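Local atomic coordinates of putative fimbrium tip subunit Fim1F (Parabacteroides distasonis, PDB entry 3R4R), a protein that is a putative component of the fimbrium tip, part of the surface filaments through which the bacterium adheres to other surfaces and builds biofilms. Residues A[266-271]-A[283-288]; A[164-169]-A[261-266]. All blocks are in the same frame, centred on the assembly; numbering follows the deposited sequence.

Contact 1 (A[266-271]-A[283-288]); sequences YYRIKG and ENVEDK
Tyr267 faces Asn284 as an antiparallel non-hydrogen-bonded pair, and Arg268 faces Glu283 as the next, hydrogen-bonded pair. The two segments form the end of the beta hairpin made by strands 266-273 and 278-284, in the transthyretin-like C-terminal domain. Arg268 N gives to Glu283 O at 3.1 Å and Glu283 N returns to Arg268 O at 3.0 Å. Beyond Asn284 the second strand stops and 285-287 take helical backbone angles, yet Val285 N still reaches Tyr266 O. One face carries Arg268 and Glu283, whose side chains lie side by side and point the same way; NH1 meets OE1 at 3.3 Å in a salt bridge whose hydrogen bond is weak, the guanidinium and carboxylate planes standing 75° apart. Val285 CG2 packs against two flat groups: it lies over one face of the Tyr266 ring, 3.9 Å from its centroid in a CH-pi contact, and over the centre of one face of the Arg268 guanidinium. The phenol oxygen of Tyr266 is held by Glu173 on strand 161-179. On the other face Tyr267 CE1 comes to 3.3 Å from Asn284 ND2, the ring and amide planes 73° apart, while Tyr267 OH is hydrogen-bonded to Ile262 N. Glu286 folds back on the start of the hairpin: its chain bends at chi2 (-83°), and its carboxylate takes the backbone N-H of Tyr266, weakly through OE1 and nearly straight through the syn lone pair of OE2, at 2.8 Å.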
ATOM      1  N   TYR A 266      -2.529  -8.474  -5.602  1.00 40.46           N
ATOM      2  CA  TYR A 266      -1.923  -8.545  -6.940  1.00 40.43           C
ATOM      3  C   TYR A 266      -2.920  -9.235  -7.863  1.00 46.06           C
ATOM      4  O   TYR A 266      -3.430 -10.306  -7.555  1.00 48.83           O
ATOM      5  CB  TYR A 266      -0.538  -9.242  -6.892  1.00 42.42           C
ATOM      6  CG  TYR A 266       0.118  -9.688  -8.195  1.00 46.27           C
ATOM      7  CD1 TYR A 266      -0.004  -8.932  -9.361  1.00 46.91           C
ATOM      8  CD2 TYR A 266       0.994 -10.771  -8.217  1.00 48.86           C
ATOM      9  CE1 TYR A 266       0.627  -9.320 -10.545  1.00 48.03           C
ATOM     10  CE2 TYR A 266       1.648 -11.155  -9.386  1.00 51.21           C
ATOM     11  CZ  TYR A 266       1.462 -10.433 -10.552  1.00 57.74           C
ATOM     12  OH  TYR A 266       2.121 -10.858 -11.692  1.00 53.43           O
ATOM     13  N   TYR A 267      -3.247  -8.559  -8.967  1.00 42.50           N
ATOM     14  CA  TYR A 267      -4.231  -8.989  -9.947  1.00 43.11           C
ATOM     15  C   TYR A 267      -3.634  -9.164 -11.326  1.00 48.21           C
ATOM     16  O   TYR A 267      -2.673  -8.475 -11.677  1.00 45.73           O
ATOM     17  CB  TYR A 267      -5.360  -7.955 -10.028  1.00 44.12           C
ATOM     18  CG  TYR A 267      -6.072  -7.716  -8.711  1.00 47.04           C
ATOM     19  CD1 TYR A 267      -7.072  -8.580  -8.270  1.00 51.71           C
ATOM     20  CD2 TYR A 267      -5.765  -6.611  -7.915  1.00 45.67           C
ATOM     21  CE1 TYR A 267      -7.720  -8.376  -7.053  1.00 53.45           C
ATOM     22  CE2 TYR A 267      -6.409  -6.397  -6.692  1.00 46.47           C
ATOM     23  CZ  TYR A 267      -7.393  -7.279  -6.270  1.00 55.59           C
ATOM     24  OH  TYR A 267      -8.047  -7.098  -5.076  1.00 52.97           O
ATOM     25  N   ARG A 268      -4.214 -10.081 -12.111  1.00 49.01           N
ATOM     26  CA  ARG A 268      -3.869 -10.303 -13.511  1.00 49.71           C
ATOM     27  C   ARG A 268      -5.140 -10.237 -14.375  1.00 55.13           C
ATOM     28  O   ARG A 268      -6.126 -10.911 -14.074  1.00 57.63           O
ATOM     29  CB  ARG A 268      -3.117 -11.632 -13.761  1.00 51.90           C
ATOM     30  CG  ARG A 268      -1.765 -11.789 -13.057  1.00 55.64           C
ATOM     31  CD  ARG A 268      -1.019 -12.960 -13.653  1.00 50.89           C
ATOM     32  NE  ARG A 268       0.153 -13.376 -12.881  1.00 55.54           N
ATOM     33  CZ  ARG A 268       0.269 -14.547 -12.259  1.00 75.43           C
ATOM     34  NH1 ARG A 268      -0.693 -15.462 -12.358  1.00 71.81           N
ATOM     35  NH2 ARG A 268       1.374 -14.840 -11.587  1.00 61.93           N
ATOM     36  N   ILE A 269      -5.105  -9.417 -15.445  1.00 50.04           N
ATOM     37  CA  ILE A 269      -6.199  -9.267 -16.408  1.00 50.47           C
ATOM     38  C   ILE A 269      -5.783  -9.989 -17.677  1.00 57.37           C
ATOM     39  O   ILE A 269      -4.819  -9.622 -18.356  1.00 55.48           O
ATOM     40  CB  ILE A 269      -6.632  -7.798 -16.685  1.00 51.64           C
ATOM     41  CG1 ILE A 269      -7.066  -7.094 -15.385  1.00 51.45           C
ATOM     42  CG2 ILE A 269      -7.746  -7.752 -17.736  1.00 52.49           C
ATOM     43  CD1 ILE A 269      -7.611  -5.654 -15.551  1.00 64.01           C
ATOM     44  N   LYS A 270      -6.556 -11.012 -17.983  1.00 58.94           N
ATOM     45  CA  LYS A 270      -6.425 -11.907 -19.120  1.00 61.04           C
ATOM     46  C   LYS A 270      -7.737 -11.914 -19.908  1.00 64.61           C
ATOM     47  O   LYS A 270      -8.809 -11.893 -19.310  1.00 63.28           O
ATOM     48  CB  LYS A 270      -6.061 -13.315 -18.582  1.00 66.21           C
ATOM     49  CG  LYS A 270      -5.892 -14.428 -19.597  1.00 87.80           C
ATOM     50  CD  LYS A 270      -5.633 -15.799 -18.945  1.00 98.83           C
ATOM     51  CE  LYS A 270      -4.324 -15.902 -18.195  1.00113.18           C
ATOM     52  NZ  LYS A 270      -4.155 -17.257 -17.614  1.00127.45           N
ATOM     53  N   GLY A 271      -7.622 -11.922 -21.235  1.00 61.71           N
ATOM     54  CA  GLY A 271      -8.753 -11.965 -22.150  1.00 64.52           C
ATOM     55  C   GLY A 271      -8.782 -13.237 -22.966  1.00 70.44           C
ATOM     56  O   GLY A 271      -7.724 -13.787 -23.303  1.00 68.15           O
ATOM     57  N   GLU A 283      -7.977 -12.216 -12.125  1.00 58.31           N
ATOM     58  CA  GLU A 283      -7.384 -13.156 -11.176  1.00 58.49           C
ATOM     59  C   GLU A 283      -6.801 -12.430  -9.944  1.00 60.66           C
ATOM     60  O   GLU A 283      -6.129 -11.419 -10.082  1.00 56.58           O
ATOM     61  CB  GLU A 283      -6.266 -13.998 -11.854  1.00 59.03           C
ATOM     62  CG  GLU A 283      -5.588 -15.011 -10.929  1.00 66.13           C
ATOM     63  CD  GLU A 283      -4.348 -15.738 -11.422  1.00 82.81           C
ATOM     64  OE1 GLU A 283      -4.018 -15.629 -12.624  1.00 76.54           O
ATOM     65  OE2 GLU A 283      -3.705 -16.429 -10.597  1.00 68.32           O
ATOM     66  N   ASN A 284      -7.057 -12.979  -8.755  1.00 58.80           N
ATOM     67  CA  ASN A 284      -6.433 -12.528  -7.534  1.00 57.58           C
ATOM     68  C   ASN A 284      -5.338 -13.556  -7.288  1.00 63.96           C
ATOM     69  O   ASN A 284      -5.616 -14.677  -6.866  1.00 68.19           O
ATOM     70  CB  ASN A 284      -7.447 -12.333  -6.382  1.00 52.90           C
ATOM     71  CG  ASN A 284      -6.851 -11.647  -5.179  1.00 66.10           C
ATOM     72  OD1 ASN A 284      -5.797 -12.027  -4.669  1.00 63.57           O
ATOM     73  ND2 ASN A 284      -7.566 -10.681  -4.630  1.00 59.33           N
ATOM     74  N   VAL A 285      -4.116 -13.197  -7.626  1.00 58.30           N
ATOM     75  CA  VAL A 285      -2.945 -14.078  -7.655  1.00 58.79           C
ATOM     76  C   VAL A 285      -2.651 -14.713  -6.265  1.00 66.71           C
ATOM     77  O   VAL A 285      -2.493 -15.933  -6.203  1.00 68.63           O
ATOM     78  CB  VAL A 285      -1.684 -13.326  -8.175  1.00 57.48           C
ATOM     79  CG1 VAL A 285      -0.483 -14.270  -8.281  1.00 57.19           C
ATOM     80  CG2 VAL A 285      -1.973 -12.711  -9.537  1.00 55.66           C
ATOM     81  N   GLU A 286      -2.526 -13.921  -5.193  1.00 64.39           N
ATOM     82  CA  GLU A 286      -2.187 -14.510  -3.895  1.00 66.14           C
ATOM     83  C   GLU A 286      -3.322 -15.415  -3.375  1.00 71.94           C
ATOM     84  O   GLU A 286      -3.025 -16.420  -2.736  1.00 74.68           O
ATOM     85  CB  GLU A 286      -1.826 -13.463  -2.821  1.00 65.86           C
ATOM     86  CG  GLU A 286      -2.767 -12.274  -2.654  1.00 80.60           C
ATOM     87  CD  GLU A 286      -2.532 -11.134  -3.631  1.00 95.91           C
ATOM     88  OE1 GLU A 286      -1.596 -10.336  -3.387  1.00111.36           O
ATOM     89  OE2 GLU A 286      -3.286 -11.026  -4.626  1.00 59.81           O
ATOM     90  N   ASP A 287      -4.588 -15.093  -3.665  1.00 67.72           N
ATOM     91  CA  ASP A 287      -5.703 -15.904  -3.178  1.00 71.15           C
ATOM     92  C   ASP A 287      -5.972 -17.121  -4.050  1.00 76.83           C
ATOM     93  O   ASP A 287      -6.649 -18.045  -3.589  1.00 80.19           O
ATOM     94  CB  ASP A 287      -6.980 -15.060  -3.109  1.00 72.90           C
ATOM     95  CG  ASP A 287      -6.920 -13.939  -2.098  1.00 73.07           C
ATOM     96  OD1 ASP A 287      -6.258 -14.121  -1.046  1.00 74.03           O
ATOM     97  OD2 ASP A 287      -7.600 -12.915  -2.316  1.00 72.21           O
ATOM     98  N   LYS A 288      -5.440 -17.125  -5.292  1.00 71.67           N
ATOM     99  CA  LYS A 288      -5.630 -18.148  -6.326  1.00 73.63           C
ATOM    100  C   LYS A 288      -7.149 -18.292  -6.583  1.00 78.37           C
ATOM    101  O   LYS A 288      -7.757 -19.344  -6.367  1.00 81.42           O
ATOM    102  CB  LYS A 288      -4.948 -19.500  -5.995  1.00 79.36           C
ATOM    103  CG  LYS A 288      -3.422 -19.411  -6.083  1.00 95.07           C
ATOM    104  CD  LYS A 288      -2.712 -20.758  -5.964  1.00109.46           C
ATOM    105  CE  LYS A 288      -1.232 -20.600  -6.237  1.00123.75           C
ATOM    106  NZ  LYS A 288      -0.512 -21.902  -6.217  1.00136.74           N
TER

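Contact 2 (A[164-169]-A[261-266]); sequences SLIQLS and FIKGNY. With EDO (1,2-ethanediol), chain E.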
ATOM      1  N   SER A 164       3.433  -5.091  11.114  1.00 48.19           N
ATOM      2  CA  SER A 164       3.175  -5.695   9.811  1.00 47.99           C
ATOM      3  C   SER A 164       2.580  -4.648   8.889  1.00 48.76           C
ATOM      4  O   SER A 164       1.494  -4.143   9.144  1.00 49.32           O
ATOM      5  CB  SER A 164       2.269  -6.914   9.930  1.00 54.41           C
ATOM      6  OG  SER A 164       2.928  -7.916  10.685  1.00 66.99           O
ATOM      7  N   LEU A 165       3.327  -4.296   7.845  1.00 43.68           N
ATOM      8  CA  LEU A 165       2.937  -3.278   6.867  1.00 41.10           C
ATOM      9  C   LEU A 165       2.226  -3.877   5.678  1.00 44.61           C
ATOM     10  O   LEU A 165       2.638  -4.922   5.163  1.00 46.76           O
ATOM     11  CB  LEU A 165       4.164  -2.500   6.358  1.00 39.08           C
ATOM     12  CG  LEU A 165       5.017  -1.777   7.386  1.00 42.55           C
ATOM     13  CD1 LEU A 165       6.277  -1.289   6.752  1.00 41.81           C
ATOM     14  CD2 LEU A 165       4.283  -0.637   8.044  1.00 42.24           C
ATOM     15  N   ILE A 166       1.163  -3.220   5.236  1.00 39.25           N
ATOM     16  CA  ILE A 166       0.453  -3.639   4.025  1.00 38.16           C
ATOM     17  C   ILE A 166       0.743  -2.623   2.948  1.00 41.25           C
ATOM     18  O   ILE A 166       0.994  -1.456   3.240  1.00 41.72           O
ATOM     19  CB  ILE A 166      -1.090  -3.858   4.182  1.00 41.55           C
ATOM     20  CG1 ILE A 166      -1.846  -2.509   4.470  1.00 40.71           C
ATOM     21  CG2 ILE A 166      -1.402  -4.954   5.193  1.00 43.21           C
ATOM     22  CD1 ILE A 166      -3.299  -2.484   4.086  1.00 46.73           C
ATOM     23  N   GLN A 167       0.612  -3.056   1.718  1.00 35.85           N
ATOM     24  CA  GLN A 167       0.685  -2.287   0.493  1.00 33.74           C
ATOM     25  C   GLN A 167      -0.610  -1.475   0.380  1.00 37.57           C
ATOM     26  O   GLN A 167      -1.686  -2.063   0.412  1.00 39.40           O
ATOM     27  CB  GLN A 167       0.867  -3.325  -0.631  1.00 35.71           C
ATOM     28  CG  GLN A 167       1.807  -2.958  -1.735  1.00 39.06           C
ATOM     29  CD  GLN A 167       3.224  -2.875  -1.347  1.00 47.75           C
ATOM     30  OE1 GLN A 167       3.808  -1.800  -1.402  1.00 43.43           O
ATOM     31  NE2 GLN A 167       3.831  -4.016  -1.049  1.00 45.80           N
ATOM     32  N   LEU A 168      -0.533  -0.135   0.364  1.00 33.50           N
ATOM     33  CA  LEU A 168      -1.712   0.735   0.312  1.00 33.39           C
ATOM     34  C   LEU A 168      -2.322   0.759  -1.115  1.00 36.72           C
ATOM     35  O   LEU A 168      -3.470   1.108  -1.290  1.00 35.97           O
ATOM     36  CB  LEU A 168      -1.342   2.169   0.773  1.00 32.26           C
ATOM     37  CG  LEU A 168      -2.461   3.167   1.027  1.00 33.42           C
ATOM     38  CD1 LEU A 168      -3.482   2.617   2.036  1.00 35.47           C
ATOM     39  CD2 LEU A 168      -1.905   4.455   1.478  1.00 31.61           C
ATOM     40  N   SER A 169      -1.566   0.344  -2.099  1.00 35.94           N
ATOM     41  CA  SER A 169      -2.013   0.239  -3.475  1.00 35.19           C
ATOM     42  C   SER A 169      -2.301  -1.199  -3.847  1.00 38.00           C
ATOM     43  O   SER A 169      -1.872  -2.126  -3.155  1.00 35.80           O
ATOM     44  CB  SER A 169      -0.959   0.810  -4.423  1.00 36.60           C
ATOM     45  OG  SER A 169       0.239   0.058  -4.368  1.00 45.83           O
ATOM     46  N   PHE A 261     -10.366  -4.003  -7.028  1.00 49.80           N
ATOM     47  CA  PHE A 261      -8.928  -3.905  -6.792  1.00 45.44           C
ATOM     48  C   PHE A 261      -8.680  -3.360  -5.386  1.00 51.45           C
ATOM     49  O   PHE A 261      -8.753  -2.151  -5.156  1.00 53.40           O
ATOM     50  CB  PHE A 261      -8.280  -3.027  -7.867  1.00 44.29           C
ATOM     51  CG  PHE A 261      -8.676  -3.434  -9.262  1.00 46.66           C
ATOM     52  CD1 PHE A 261      -8.037  -4.493  -9.905  1.00 49.50           C
ATOM     53  CD2 PHE A 261      -9.685  -2.764  -9.938  1.00 50.04           C
ATOM     54  CE1 PHE A 261      -8.401  -4.872 -11.192  1.00 51.94           C
ATOM     55  CE2 PHE A 261     -10.085  -3.179 -11.195  1.00 54.50           C
ATOM     56  CZ  PHE A 261      -9.418  -4.210 -11.834  1.00 52.75           C
ATOM     57  N   ILE A 262      -8.438  -4.274  -4.435  1.00 45.02           N
ATOM     58  CA  ILE A 262      -8.252  -3.958  -3.025  1.00 43.13           C
ATOM     59  C   ILE A 262      -6.761  -3.809  -2.743  1.00 46.17           C
ATOM     60  O   ILE A 262      -5.953  -4.531  -3.304  1.00 47.72           O
ATOM     61  CB  ILE A 262      -8.912  -5.068  -2.139  1.00 47.64           C
ATOM     62  CG1 ILE A 262     -10.415  -5.263  -2.470  1.00 50.48           C
ATOM     63  CG2 ILE A 262      -8.728  -4.812  -0.631  1.00 46.39           C
ATOM     64  CD1 ILE A 262     -10.961  -6.683  -2.158  1.00 40.98           C
ATOM     65  N   LYS A 263      -6.403  -2.847  -1.891  1.00 41.79           N
ATOM     66  CA  LYS A 263      -5.043  -2.599  -1.428  1.00 38.94           C
ATOM     67  C   LYS A 263      -4.401  -3.875  -0.871  1.00 43.61           C
ATOM     68  O   LYS A 263      -5.048  -4.633  -0.127  1.00 46.41           O
ATOM     69  CB  LYS A 263      -5.045  -1.509  -0.345  1.00 38.29           C
ATOM     70  CG  LYS A 263      -5.768  -1.922   0.939  1.00 32.55           C
ATOM     71  CD  LYS A 263      -5.968  -0.746   1.876  1.00 26.46           C
ATOM     72  CE  LYS A 263      -6.903  -1.077   3.007  1.00 35.56           C
ATOM     73  NZ  LYS A 263      -8.284  -1.484   2.556  1.00 32.40           N
ATOM     74  N   GLY A 264      -3.135  -4.072  -1.198  1.00 35.87           N
ATOM     75  CA  GLY A 264      -2.377  -5.208  -0.709  1.00 36.04           C
ATOM     76  C   GLY A 264      -2.635  -6.476  -1.471  1.00 41.19           C
ATOM     77  O   GLY A 264      -2.336  -7.551  -0.960  1.00 42.81           O
ATOM     78  N   ASN A 265      -3.191  -6.356  -2.692  1.00 37.98           N
ATOM     79  CA  ASN A 265      -3.470  -7.504  -3.548  1.00 40.25           C
ATOM     80  C   ASN A 265      -2.810  -7.347  -4.933  1.00 42.29           C
ATOM     81  O   ASN A 265      -2.542  -6.226  -5.362  1.00 42.37           O
ATOM     82  CB  ASN A 265      -4.979  -7.714  -3.709  1.00 46.99           C
ATOM     83  CG  ASN A 265      -5.698  -8.169  -2.461  1.00 54.75           C
ATOM     84  OD1 ASN A 265      -5.723  -9.352  -2.125  1.00 48.72           O
ATOM     85  ND2 ASN A 265      -6.341  -7.248  -1.787  1.00 45.05           N
ATOM     86  N   TYR A 266      -2.529  -8.474  -5.602  1.00 40.46           N
ATOM     87  CA  TYR A 266      -1.923  -8.545  -6.940  1.00 40.43           C
ATOM     88  C   TYR A 266      -2.920  -9.235  -7.863  1.00 46.06           C
ATOM     89  O   TYR A 266      -3.430 -10.306  -7.555  1.00 48.83           O
ATOM     90  CB  TYR A 266      -0.538  -9.242  -6.892  1.00 42.42           C
ATOM     91  CG  TYR A 266       0.118  -9.688  -8.195  1.00 46.27           C
ATOM     92  CD1 TYR A 266      -0.004  -8.932  -9.361  1.00 46.91           C
ATOM     93  CD2 TYR A 266       0.994 -10.771  -8.217  1.00 48.86           C
ATOM     94  CE1 TYR A 266       0.627  -9.320 -10.545  1.00 48.03           C
ATOM     95  CE2 TYR A 266       1.648 -11.155  -9.386  1.00 51.21           C
ATOM     96  CZ  TYR A 266       1.462 -10.433 -10.552  1.00 57.74           C
ATOM     97  OH  TYR A 266       2.121 -10.858 -11.692  1.00 53.43           O
TER
HETATM   98  C1  EDO E 321       0.070  -5.223  -3.710  1.00 55.00           C
HETATM   99  O1  EDO E 321       0.685  -4.066  -4.312  1.00 56.01           O
HETATM  100  C2  EDO E 321       1.046  -6.402  -3.792  1.00 57.03           C
HETATM  101  O2  EDO E 321       0.717  -7.388  -2.799  1.00 66.06           O
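Gly264 N donates to Ser169 O at 3.0 Å, almost straight at the hydrogen (175°) but from above the carbonyl plane. It is the hydrogen bond that ties the two segments together; Gln167 O is equally near this nitrogen but poorly angled for a bond. Within 261-266, Asn265 ND2 gives to Ile262 O at 3.1 Å, the acceptor lying in the amide plane, and Thr208 O is a second acceptor for the same nitrogen. Residues Ile262 to Asn265 form a type II beta turn, whose own backbone bond, Asn265 N to Ile262 O, is weak and is backed by this side-chain bond, with Gly264 at the positive-phi corner (81°). The turn precedes strand 266-273 of the transthyretin-like C-terminal domain and packs on an irregular part of the long strand 161-179, near the centre of the molecule. Apolar contact comes from the Lys263 aliphatic chain: its CD lies 3.9 Å from Ile166 CD1 and 4.2 Å from Leu168 CD1, crossing both side chains obliquely. With Lys263 CG between the backbone N and the carbonyl carbon (chi1 65°), CG itself comes 4.0 Å from Ile166 CD1. Lys263 CB is 3.2 Å from Leu168 O. As for charge, Lys263 NZ forms salt bridges with Glu212 and Glu233 and a hydrogen bond to Asn207 O. An alanine here would probably leave both acids without their ammonium partner and open a gap beside Ile166 CD1. A 1,2-ethanediol, probably from the crystallisation liquor, also lies near Gln167 CG and the backbone of Gly264 and Asn265; its O1 gives a weak hydrogen bond to Ser169 O at 3.4 Å.

How the contacts relate
The two contacts lie about 14 Å apart, centre to centre, and run in series along the chain: contact 2 closes just as contact 1 opens, with Tyr266 common to both. Strands 161-179 and 266-273 are parallel neighbours, so both contacts reach the same sheet. Contact 2 lies about 4 Å from the centre of the chain, whereas contact 1 is about 17 Å from it, in the hairpin of the C-terminal domain. They also touch directly: Phe261 packs edge-to-face against the Tyr267 ring, and Glu286 OE1 lies 3.4 Å from Asn265 CA. The turn near the molecule's centre leads straight into strand 266-273, so the chain passes unbroken from contact 2 into contact 1.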